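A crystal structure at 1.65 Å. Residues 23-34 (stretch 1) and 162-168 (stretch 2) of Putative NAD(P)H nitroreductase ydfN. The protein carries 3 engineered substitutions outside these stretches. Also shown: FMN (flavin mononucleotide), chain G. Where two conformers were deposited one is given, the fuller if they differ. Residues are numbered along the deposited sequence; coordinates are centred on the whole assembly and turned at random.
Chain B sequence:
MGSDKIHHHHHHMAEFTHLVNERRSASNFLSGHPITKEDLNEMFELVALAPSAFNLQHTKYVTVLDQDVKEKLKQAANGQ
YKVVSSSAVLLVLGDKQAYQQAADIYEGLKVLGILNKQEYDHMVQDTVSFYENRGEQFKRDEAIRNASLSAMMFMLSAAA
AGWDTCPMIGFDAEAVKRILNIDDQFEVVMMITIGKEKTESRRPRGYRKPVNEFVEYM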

# COMPACT_ATOMS: atom_id res chain seq x y z
N ARG B 23 4.79 -9.05 -12.49
CA ARG B 23 4.16 -9.41 -11.20
C ARG B 23 2.71 -9.85 -11.39
O ARG B 23 1.88 -9.08 -11.84
CB ARG B 23 4.23 -8.27 -10.21
CG ARG B 23 3.71 -8.61 -8.83
CD ARG B 23 2.96 -7.50 -8.12
NE ARG B 23 1.74 -7.11 -8.87
CZ ARG B 23 0.59 -7.77 -8.83
NH1 ARG B 23 0.41 -8.89 -8.08
NH2 ARG B 23 -0.40 -7.31 -9.58
N ARG B 24 2.39 -11.09 -11.01
CA ARG B 24 1.04 -11.65 -11.09
C ARG B 24 0.70 -12.22 -9.73
O ARG B 24 1.56 -12.83 -9.10
CB ARG B 24 0.96 -12.76 -12.14
CG ARG B 24 1.09 -12.24 -13.56
CD ARG B 24 -0.10 -11.37 -13.98
NE ARG B 24 -1.36 -12.01 -13.63
CZ ARG B 24 -1.93 -12.98 -14.33
NH1 ARG B 24 -1.38 -13.39 -15.48
NH2 ARG B 24 -3.06 -13.52 -13.90
N SER B 25 -0.53 -12.03 -9.28
CA SER B 25 -0.97 -12.60 -8.01
C SER B 25 -1.08 -14.10 -8.25
O SER B 25 -1.80 -14.54 -9.17
CB SER B 25 -2.29 -12.01 -7.56
OG SER B 25 -2.14 -10.63 -7.26
N ALA B 26 -0.35 -14.90 -7.48
CA ALA B 26 -0.34 -16.36 -7.71
C ALA B 26 -1.66 -17.05 -7.40
O ALA B 26 -2.29 -16.78 -6.38
CB ALA B 26 0.75 -17.02 -6.88
N SER B 27 -2.07 -17.94 -8.27
CA SER B 27 -3.24 -18.76 -7.96
C SER B 27 -2.87 -20.12 -7.38
O SER B 27 -3.68 -20.72 -6.68
CB SER B 27 -4.16 -18.93 -9.18
OG SER B 27 -3.46 -19.51 -10.24
N ASN B 28 -1.65 -20.58 -7.68
CA ASN B 28 -1.13 -21.85 -7.20
C ASN B 28 0.29 -21.62 -6.77
O ASN B 28 0.89 -20.61 -7.16
CB ASN B 28 -1.15 -22.91 -8.33
CG ASN B 28 -0.21 -22.58 -9.53
OD1 ASN B 28 0.99 -23.00 -9.59
ND2 ASN B 28 -0.77 -21.87 -10.52
N PHE B 29 0.84 -22.54 -5.99
CA PHE B 29 2.28 -22.61 -5.78
C PHE B 29 2.74 -24.06 -5.98
O PHE B 29 1.96 -24.99 -5.76
CB PHE B 29 2.66 -22.14 -4.38
CG PHE B 29 2.34 -20.72 -4.13
CD1 PHE B 29 3.14 -19.74 -4.69
CD2 PHE B 29 1.29 -20.35 -3.31
CE1 PHE B 29 2.90 -18.39 -4.45
CE2 PHE B 29 0.98 -19.05 -3.10
CZ PHE B 29 1.82 -18.04 -3.64
N LEU B 30 4.01 -24.19 -6.35
CA LEU B 30 4.71 -25.44 -6.56
C LEU B 30 5.54 -25.88 -5.35
O LEU B 30 6.14 -25.08 -4.65
CB LEU B 30 5.64 -25.36 -7.78
CG LEU B 30 4.98 -25.18 -9.15
CD1 LEU B 30 6.06 -24.87 -10.19
CD2 LEU B 30 4.20 -26.43 -9.57
N SER B 31 5.60 -27.21 -5.14
CA SER B 31 6.43 -27.80 -4.08
C SER B 31 7.87 -27.80 -4.55
O SER B 31 8.13 -27.68 -5.77
CB SER B 31 5.92 -29.22 -3.72
OG SER B 31 4.55 -29.12 -3.23
N GLY B 32 8.80 -27.88 -3.59
CA GLY B 32 10.22 -27.98 -3.87
C GLY B 32 10.94 -26.67 -4.03
O GLY B 32 12.08 -26.64 -4.56
N HIS B 33 10.33 -25.60 -3.51
CA HIS B 33 10.89 -24.27 -3.55
C HIS B 33 10.95 -23.67 -2.15
O HIS B 33 10.32 -22.65 -1.84
CB HIS B 33 10.09 -23.44 -4.57
CG HIS B 33 10.17 -24.02 -5.94
ND1 HIS B 33 11.25 -23.81 -6.77
CD2 HIS B 33 9.36 -24.89 -6.58
CE1 HIS B 33 11.07 -24.47 -7.90
NE2 HIS B 33 9.93 -25.13 -7.81
N PRO B 34 11.74 -24.26 -1.28
CA PRO B 34 11.79 -23.72 0.09
C PRO B 34 12.33 -22.32 0.05
O PRO B 34 13.19 -22.01 -0.76
CB PRO B 34 12.73 -24.71 0.83
CG PRO B 34 13.48 -25.36 -0.23
CD PRO B 34 12.66 -25.40 -1.46
N GLY B 162 12.64 -12.64 -7.61
CA GLY B 162 12.28 -13.79 -8.40
C GLY B 162 11.24 -14.71 -7.79
O GLY B 162 11.03 -15.84 -8.30
N TRP B 163 10.50 -14.22 -6.80
CA TRP B 163 9.45 -15.00 -6.16
C TRP B 163 8.06 -14.50 -6.58
O TRP B 163 7.87 -13.30 -6.90
CB TRP B 163 9.59 -14.91 -4.65
CG TRP B 163 10.80 -15.57 -4.11
CD1 TRP B 163 12.05 -15.03 -3.97
CD2 TRP B 163 10.90 -16.93 -3.64
NE1 TRP B 163 12.92 -15.95 -3.45
CE2 TRP B 163 12.24 -17.13 -3.23
CE3 TRP B 163 9.99 -17.98 -3.53
CZ2 TRP B 163 12.70 -18.35 -2.72
CZ3 TRP B 163 10.44 -19.18 -3.02
CH2 TRP B 163 11.78 -19.37 -2.62
N ASP B 164 7.08 -15.38 -6.50
CA ASP B 164 5.67 -15.02 -6.70
C ASP B 164 4.97 -14.83 -5.36
O ASP B 164 5.30 -15.46 -4.38
CB ASP B 164 4.98 -16.10 -7.51
CG ASP B 164 5.64 -16.27 -8.85
OD1 ASP B 164 5.76 -15.24 -9.60
OD2 ASP B 164 6.11 -17.37 -9.13
N THR B 165 3.97 -13.96 -5.34
CA THR B 165 3.16 -13.73 -4.11
C THR B 165 1.69 -13.65 -4.49
O THR B 165 1.36 -13.55 -5.68
CB THR B 165 3.54 -12.46 -3.31
OG1 THR B 165 3.35 -11.29 -4.14
CG2 THR B 165 4.96 -12.51 -2.76
N CYS B 166 0.83 -13.86 -3.49
CA CYS B 166 -0.61 -13.60 -3.62
C CYS B 166 -1.03 -12.87 -2.36
O CYS B 166 -0.93 -13.44 -1.28
CB CYS B 166 -1.39 -14.87 -3.82
SG CYS B 166 -3.10 -14.43 -4.24
N PRO B 167 -1.48 -11.62 -2.45
CA PRO B 167 -2.09 -10.92 -1.33
C PRO B 167 -3.46 -11.50 -1.12
O PRO B 167 -4.11 -11.92 -2.08
CB PRO B 167 -2.17 -9.50 -1.80
CG PRO B 167 -2.30 -9.61 -3.27
CD PRO B 167 -1.58 -10.85 -3.71
N MSE B 168 -3.89 -11.57 0.13
CA MSE B 168 -5.12 -12.26 0.52
C MSE B 168 -5.85 -11.51 1.65
O MSE B 168 -5.24 -11.07 2.62
CB MSE B 168 -4.79 -13.71 0.97
CG MSE B 168 -4.00 -14.48 -0.07
SE MSE B 168 -3.26 -16.09 0.71
CE MSE B 168 -4.94 -17.10 0.96
N1 FMN G . -6.45 -13.73 -4.17
C2 FMN G . -6.87 -14.93 -3.65
O2 FMN G . -6.71 -15.94 -4.36
N3 FMN G . -7.41 -15.02 -2.39
C4 FMN G . -7.62 -13.89 -1.61
O4 FMN G . -8.00 -14.06 -0.44
C4A FMN G . -7.19 -12.67 -2.13
N5 FMN G . -7.39 -11.50 -1.40
C5A FMN G . -6.85 -10.33 -1.90
C6 FMN G . -6.94 -9.18 -1.10
C7 FMN G . -6.39 -7.98 -1.57
C7M FMN G . -6.22 -6.85 -0.56
C8 FMN G . -5.77 -7.90 -2.81
C8M FMN G . -4.84 -6.73 -3.12
C9 FMN G . -5.73 -9.02 -3.64
C9A FMN G . -6.23 -10.24 -3.17
N10 FMN G . -6.16 -11.40 -3.96
C10 FMN G . -6.60 -12.60 -3.41
C1' FMN G . -5.64 -11.30 -5.36
C2' FMN G . -6.55 -10.58 -6.35
O2' FMN G . -7.57 -11.47 -6.77
C3' FMN G . -5.69 -10.15 -7.53
O3' FMN G . -4.72 -9.18 -7.03
C4' FMN G . -6.48 -9.62 -8.73
O4' FMN G . -7.33 -10.66 -9.25
C5' FMN G . -5.49 -9.13 -9.83
O5' FMN G . -4.59 -10.17 -10.27
P FMN G . -3.11 -9.70 -10.69
O1P FMN G . -3.25 -8.75 -11.83
O2P FMN G . -2.65 -9.09 -9.42
O3P FMN G . -2.37 -10.96 -11.08
O HOH W 1 1.87 -10.44 -6.37
O HOH W 2 3.65 -12.27 -7.67
O HOH W 3 4.67 -12.90 -10.72

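Stretch 1 has no regular secondary structure where it runs beside the strand 164-168, and the two backbones come closest at Ser 25 and Cys 166, whose CA atoms lie 4.5 Å apart. One direct hydrogen bond joins them: Ala 26 N donates to Thr 165 O at 2.8 Å, and its N-H...O angle of 167° is nearly linear. Thr 165 O also receives a CA-H...O contact from Ser 25 CA at 3.4 Å.

Three waters extend this polar seam. Water 2 accepts from Thr 165 N (2.9 Å) and donates to Arg 24 O (2.6 Å), linking two backbone groups that do not bond directly. Water 1 accepts from Arg 23 NH1 (2.7 Å) and lies 2.8 Å from Thr 165 OG1, so the threonine takes part although its CA-to-CB bond points away from stretch 1. Water 3 accepts from Arg 24 N (2.9 Å) and donates to Asp 164 OD1 (2.8 Å).

Apolar packing centres on Ala 26 and Cys 166, which point toward each other's stretch and bring their CB atoms within 4.3 Å. The Phe 29 ring adds to this surface: its edge faces the Thr 165-Cys 166 peptide, with CZ 4.3 Å from Cys 166 N. Farther along, the indole edge of Trp 163 meets backbone carbonyls, CZ3 lying 3.7 Å from His 33 O and CH2 3.5 Å from Pro 34 O; the polarised C-H groups of an aromatic edge suit such oxygens.

FMN engages both stretches. Its phosphate is held by stretch 1: O2P accepts from Ser 25 OG (2.7 Å) and Arg 23 NH2 (2.9 Å), and O3P from Ser 25 N (2.8 Å) and Arg 24 NE (2.9 Å), the two guanidinium groups matching its negative charge. Stretch 2 borders the flavin ring, where Cys 166 SG approaches FMN N1 at 3.4 Å.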